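Local coordinates for ESAT-6/WXG100 secretion system protein (Streptococcus gallolyticus, PDB 7JQE) that forms part of the extracellular region of EsaA, a membrane subunit of the bacterial type VIIb secretion system, a toxin-transporting machinery, at the interface of chains A and B. Coordinates in Å, arbitrary orientation; residue numbers count along the deposited sequence, not the author numbering. Chains: chain A/B, ESAT-6/WXG100 secretion system protein.

Contact 1: the interface of chains A and B. Residues chain A 231, 234, 414, 417-418; chain B 231, 234, 414, 417-418.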
loop_
_atom_site.group_PDB
_atom_site.type_symbol
_atom_site.label_atom_id
_atom_site.label_comp_id
_atom_site.label_asym_id
_atom_site.label_seq_id
_atom_site.Cartn_x
_atom_site.Cartn_y
_atom_site.Cartn_z
ATOM N N TYR A 231 -5.048 12.585 6.431
ATOM C CA TYR A 231 -6.242 11.993 5.833
ATOM C C TYR A 231 -6.775 12.856 4.701
ATOM O O TYR A 231 -7.359 12.337 3.742
ATOM C CB TYR A 231 -7.323 11.774 6.893
ATOM C CG TYR A 231 -7.073 10.577 7.789
ATOM C CD1 TYR A 231 -6.857 10.733 9.155
ATOM C CD2 TYR A 231 -7.053 9.291 7.266
ATOM C CE1 TYR A 231 -6.627 9.638 9.973
ATOM C CE2 TYR A 231 -6.823 8.191 8.074
ATOM C CZ TYR A 231 -6.610 8.368 9.424
ATOM O OH TYR A 231 -6.383 7.272 10.226
ATOM N N LYS A 234 -4.422 11.942 1.761
ATOM C CA LYS A 234 -4.793 10.643 1.216
ATOM C C LYS A 234 -6.108 10.722 0.458
ATOM O O LYS A 234 -6.256 10.112 -0.608
ATOM C CB LYS A 234 -4.867 9.612 2.336
ATOM C CG LYS A 234 -3.604 9.574 3.160
ATOM C CD LYS A 234 -3.646 8.502 4.221
ATOM C CE LYS A 234 -2.340 8.475 4.992
ATOM N NZ LYS A 234 -2.357 7.464 6.082
ATOM N N SER A 414 -9.723 2.933 7.767
ATOM C CA SER A 414 -8.888 1.814 7.356
ATOM C C SER A 414 -8.901 1.648 5.839
ATOM O O SER A 414 -7.851 1.438 5.222
ATOM C CB SER A 414 -9.361 0.536 8.049
ATOM O OG SER A 414 -8.586 -0.580 7.645
ATOM N N ASP A 417 -6.817 4.375 4.301
ATOM C CA ASP A 417 -5.384 4.157 4.464
ATOM C C ASP A 417 -4.881 3.067 3.525
ATOM O O ASP A 417 -3.839 3.227 2.881
ATOM C CB ASP A 417 -5.062 3.805 5.917
ATOM C CG ASP A 417 -5.044 5.023 6.830
ATOM O OD1 ASP A 417 -4.510 6.076 6.417
ATOM O OD2 ASP A 417 -5.564 4.925 7.962
ATOM N N THR A 418 -5.613 1.957 3.432
ATOM C CA THR A 418 -5.189 0.852 2.584
ATOM C C THR A 418 -5.110 1.279 1.123
ATOM O O THR A 418 -4.063 1.151 0.483
ATOM C CB THR A 418 -6.142 -0.330 2.753
ATOM O OG1 THR A 418 -6.051 -0.816 4.097
ATOM C CG2 THR A 418 -5.776 -1.455 1.779
ATOM N N TYR B 231 -7.009 -6.644 11.487
ATOM C CA TYR B 231 -5.824 -6.048 12.096
ATOM C C TYR B 231 -4.871 -7.118 12.605
ATOM O O TYR B 231 -3.651 -6.913 12.619
ATOM C CB TYR B 231 -6.220 -5.102 13.231
ATOM C CG TYR B 231 -6.754 -3.765 12.759
ATOM C CD1 TYR B 231 -8.066 -3.381 13.021
ATOM C CD2 TYR B 231 -5.945 -2.887 12.049
ATOM C CE1 TYR B 231 -8.555 -2.158 12.587
ATOM C CE2 TYR B 231 -6.423 -1.664 11.610
ATOM C CZ TYR B 231 -7.726 -1.305 11.880
ATOM O OH TYR B 231 -8.200 -0.087 11.444
ATOM N N LYS B 234 -3.068 -8.252 9.368
ATOM C CA LYS B 234 -2.071 -7.261 8.984
ATOM C C LYS B 234 -0.888 -7.275 9.938
ATOM O O LYS B 234 0.267 -7.161 9.509
ATOM C CB LYS B 234 -2.710 -5.879 8.924
ATOM C CG LYS B 234 -3.940 -5.857 8.050
ATOM C CD LYS B 234 -4.530 -4.474 7.929
ATOM C CE LYS B 234 -5.735 -4.496 7.008
ATOM N NZ LYS B 234 -6.378 -3.160 6.899
ATOM N N SER B 414 -3.438 3.552 11.791
ATOM C CA SER B 414 -3.116 4.100 10.482
ATOM C C SER B 414 -1.757 3.603 9.999
ATOM O O SER B 414 -1.606 3.222 8.832
ATOM C CB SER B 414 -3.149 5.627 10.541
ATOM O OG SER B 414 -2.808 6.194 9.288
ATOM N N ASP B 417 -2.087 0.012 8.931
ATOM C CA ASP B 417 -2.768 -0.141 7.649
ATOM C C ASP B 417 -1.860 0.254 6.492
ATOM O O ASP B 417 -1.789 -0.454 5.481
ATOM C CB ASP B 417 -4.054 0.687 7.630
ATOM C CG ASP B 417 -5.196 0.022 8.386
ATOM O OD1 ASP B 417 -5.366 -1.211 8.257
ATOM O OD2 ASP B 417 -5.924 0.735 9.109
ATOM N N THR B 418 -1.155 1.377 6.624
ATOM C CA THR B 418 -0.287 1.846 5.553
ATOM C C THR B 418 0.816 0.837 5.257
ATOM O O THR B 418 0.964 0.376 4.122
ATOM C CB THR B 418 0.306 3.206 5.919
ATOM O OG1 THR B 418 -0.751 4.168 6.011
ATOM C CG2 THR B 418 1.312 3.654 4.855
HETATM O O HOH W 1 -1.778 5.092 3.729
HETATM O O HOH W 2 -3.918 -2.286 4.735
#
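Helix 396-427 of one chain meets its own twin at a two-fold axis, with A:Ser414 facing B:Asp417 and B:Ser414 facing A:Asp417. The axis passes between the two aspartates, whose beta-carbons, A:Asp417 CB and B:Asp417 CB, pack 3.7 Å apart. Each serine hydroxyl lies over the face of the opposite carboxylate, tilted well out of its plane and about equally far from both oxygens: A:Ser414 OG is 3.3 Å from both B:Asp417 OD1 and B:Asp417 OD2, both weak hydrogen bonds, which makes the contact a loose one. The torsion explains this placement, since OG stands anti to the backbone N (chi1 179°). The partner helix 225-244 of the same chain holds the carboxylate in place. The extended chain of A:Lys234 brings NZ to A:Asp417 OD1 at 2.6 Å, a salt bridge that uses the anti side of the oxygen and sits 32° out of the carboxylate plane. The phenol of A:Tyr231 adds a weak bond from OH to A:Asp417 OD2, 3.4 Å long, and the same OH touches B:Ser414 CB across the interface at 3.6 Å. The two OD2 atoms, A:Asp417 and B:Asp417, are 4.4 Å apart; the repulsion expected of like charges may be eased by the lysine beside each carboxylate. Water bridges the two chains as well: water 1 joins B:Thr418 OG1, at 2.7 Å, to A:Asp417 O, at 2.9 Å, and water 2 repeats the bridge with the chains exchanged. Each threonine hydroxyl also binds the Ser414 carbonyl one turn back, coming from above the carbonyl plane, which may help to hold the hydroxyl oxygen where it meets the water. The result is a small polar seam in which intrachain salt bridges orient the groups that meet across the axis. It would help to align the two copies if, as the symmetric assembly suggests, the extracellular region works as a dimer.

Contact 2: the interface of chains A and B. Residues chain A 474-475, 478, 482; chain B 122-123, 126, 129.
B:Lys129 crosses A:Glu478 at about a right angle, and the two side chains meet through their charged ends. The lysine is extended beyond CG, and its NZ lies 2.5 Å from A:Glu478 OE2, a short salt bridge and hydrogen bond made on the syn side of the carboxylate oxygen, 19° out of plane. The glutamate is extended too (chi2 178°), which carries its carboxylate away from helix 462-491 and over the opposing helix. Further down the lysine, A:Leu475 slides past in the opposite direction, with CD2 4.0 Å from B:Lys129 CB, while the methyl A:Thr474 CG2 lies 3.7 Å from B:Lys129 NZ; the leucine packs on the apolar base of the lysine, and the threonine methyl lies beside its charged tip. B:Thr126 runs antiparallel to A:Glu478, its methyl CG2 3.6 Å from A:Glu478 CB. Its first torsion (chi1 77°) sets OG1 between the backbone N and the carbonyl carbon, where it bonds B:Val123 O at 3.2 Å from a position tilted off the carbonyl plane, while the methyl is turned to chain A. A:Glu482 points at that methyl tip to tip, with A:Glu482 CD 3.9 Å from B:Thr126 CG2. The modelled approaches of this methyl to carboxylate oxygens of both glutamates are too close to be reliable and support no bond. Beside them A:Glu482 OE2 and B:Glu122 OE1 stand 5.1 Å apart, like charges whose repulsion may weaken this end of the patch. The residue order shows that helix 462-491 of chain A runs antiparallel to helix 102-135 of chain B: residue 482 faces 122 and 126, and residue 475 faces 129. These long helices form the end of the elongated dimer that carries the first and last modelled residues of each chain.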
loop_
_atom_site.group_PDB
_atom_site.type_symbol
_atom_site.label_atom_id
_atom_site.label_comp_id
_atom_site.label_asym_id
_atom_site.label_seq_id
_atom_site.Cartn_x
_atom_site.Cartn_y
_atom_site.Cartn_z
ATOM N N THR A 474 33.966 -9.705 -34.787
ATOM C CA THR A 474 34.570 -10.959 -35.228
ATOM C C THR A 474 33.986 -11.406 -36.561
ATOM O O THR A 474 34.724 -11.753 -37.492
ATOM C CB THR A 474 34.375 -12.044 -34.169
ATOM O OG1 THR A 474 34.943 -11.608 -32.929
ATOM C CG2 THR A 474 35.051 -13.331 -34.601
ATOM N N LEU A 475 32.656 -11.404 -36.674
ATOM C CA LEU A 475 32.028 -11.787 -37.934
ATOM C C LEU A 475 32.434 -10.840 -39.056
ATOM O O LEU A 475 32.832 -11.277 -40.144
ATOM C CB LEU A 475 30.508 -11.827 -37.779
ATOM C CG LEU A 475 29.960 -12.992 -36.948
ATOM C CD1 LEU A 475 28.454 -12.859 -36.712
ATOM C CD2 LEU A 475 30.292 -14.317 -37.623
ATOM N N GLU A 478 36.158 -11.368 -40.128
ATOM C CA GLU A 478 36.400 -12.572 -40.914
ATOM C C GLU A 478 35.824 -12.446 -42.319
ATOM O O GLU A 478 36.414 -12.945 -43.285
ATOM C CB GLU A 478 35.824 -13.790 -40.191
ATOM C CG GLU A 478 36.550 -14.114 -38.896
ATOM C CD GLU A 478 35.953 -15.297 -38.159
ATOM O OE1 GLU A 478 34.911 -15.818 -38.607
ATOM O OE2 GLU A 478 36.529 -15.706 -37.126
ATOM N N GLU A 482 37.962 -12.467 -45.746
ATOM C CA GLU A 482 37.641 -13.400 -46.820
ATOM C C GLU A 482 37.505 -12.677 -48.155
ATOM O O GLU A 482 37.947 -13.187 -49.193
ATOM C CB GLU A 482 36.365 -14.170 -46.477
ATOM C CG GLU A 482 36.541 -15.158 -45.324
ATOM C CD GLU A 482 35.296 -15.301 -44.466
ATOM O OE1 GLU A 482 34.262 -14.693 -44.806
ATOM O OE2 GLU A 482 35.353 -16.017 -43.446
ATOM N N GLU B 122 37.713 -21.252 -44.208
ATOM C CA GLU B 122 37.429 -20.025 -43.473
ATOM C C GLU B 122 35.950 -19.669 -43.554
ATOM O O GLU B 122 35.358 -19.209 -42.569
ATOM C CB GLU B 122 38.285 -18.880 -44.010
ATOM C CG GLU B 122 39.777 -19.071 -43.805
ATOM C CD GLU B 122 40.189 -18.931 -42.353
ATOM O OE1 GLU B 122 39.369 -18.446 -41.543
ATOM O OE2 GLU B 122 41.334 -19.303 -42.020
ATOM N N VAL B 123 35.335 -19.877 -44.721
ATOM C CA VAL B 123 33.913 -19.583 -44.866
ATOM C C VAL B 123 33.075 -20.569 -44.063
ATOM O O VAL B 123 32.022 -20.211 -43.524
ATOM C CB VAL B 123 33.512 -19.584 -46.351
ATOM C CG1 VAL B 123 32.005 -19.432 -46.483
ATOM C CG2 VAL B 123 34.233 -18.472 -47.097
ATOM N N THR B 126 33.113 -19.331 -40.308
ATOM C CA THR B 126 32.248 -18.196 -40.006
ATOM C C THR B 126 30.779 -18.577 -40.113
ATOM O O THR B 126 29.948 -18.050 -39.368
ATOM C CB THR B 126 32.554 -17.022 -40.939
ATOM O OG1 THR B 126 31.977 -17.272 -42.225
ATOM C CG2 THR B 126 34.051 -16.834 -41.090
ATOM N N LYS B 129 29.983 -19.906 -36.720
ATOM C CA LYS B 129 29.749 -18.864 -35.725
ATOM C C LYS B 129 28.391 -18.202 -35.924
ATOM O O LYS B 129 27.725 -17.832 -34.949
ATOM C CB LYS B 129 30.869 -17.825 -35.774
ATOM C CG LYS B 129 32.232 -18.385 -35.409
ATOM C CD LYS B 129 33.304 -17.306 -35.372
ATOM C CE LYS B 129 34.687 -17.923 -35.212
ATOM N NZ LYS B 129 35.764 -16.906 -35.071
#

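About 64 Å separates the centres of contact 1 and contact 2, and the two share no residue or helix. Contact 1 pairs helix 396-427 with its own copy, with helix 225-244 of each chain at its flank, in the middle of the elongated particle, whereas contact 2 joins helix 462-491 to helix 102-135 near the modelled termini. Contact 1 includes both members of each symmetric pair around the two-fold axis; contact 2 lies off the axis and has a separate twin with the chains exchanged. Contacts spaced so widely would resist relative tilting of the chains, which is consistent with a side-by-side dimer, although the structure alone does not show that state in the membrane.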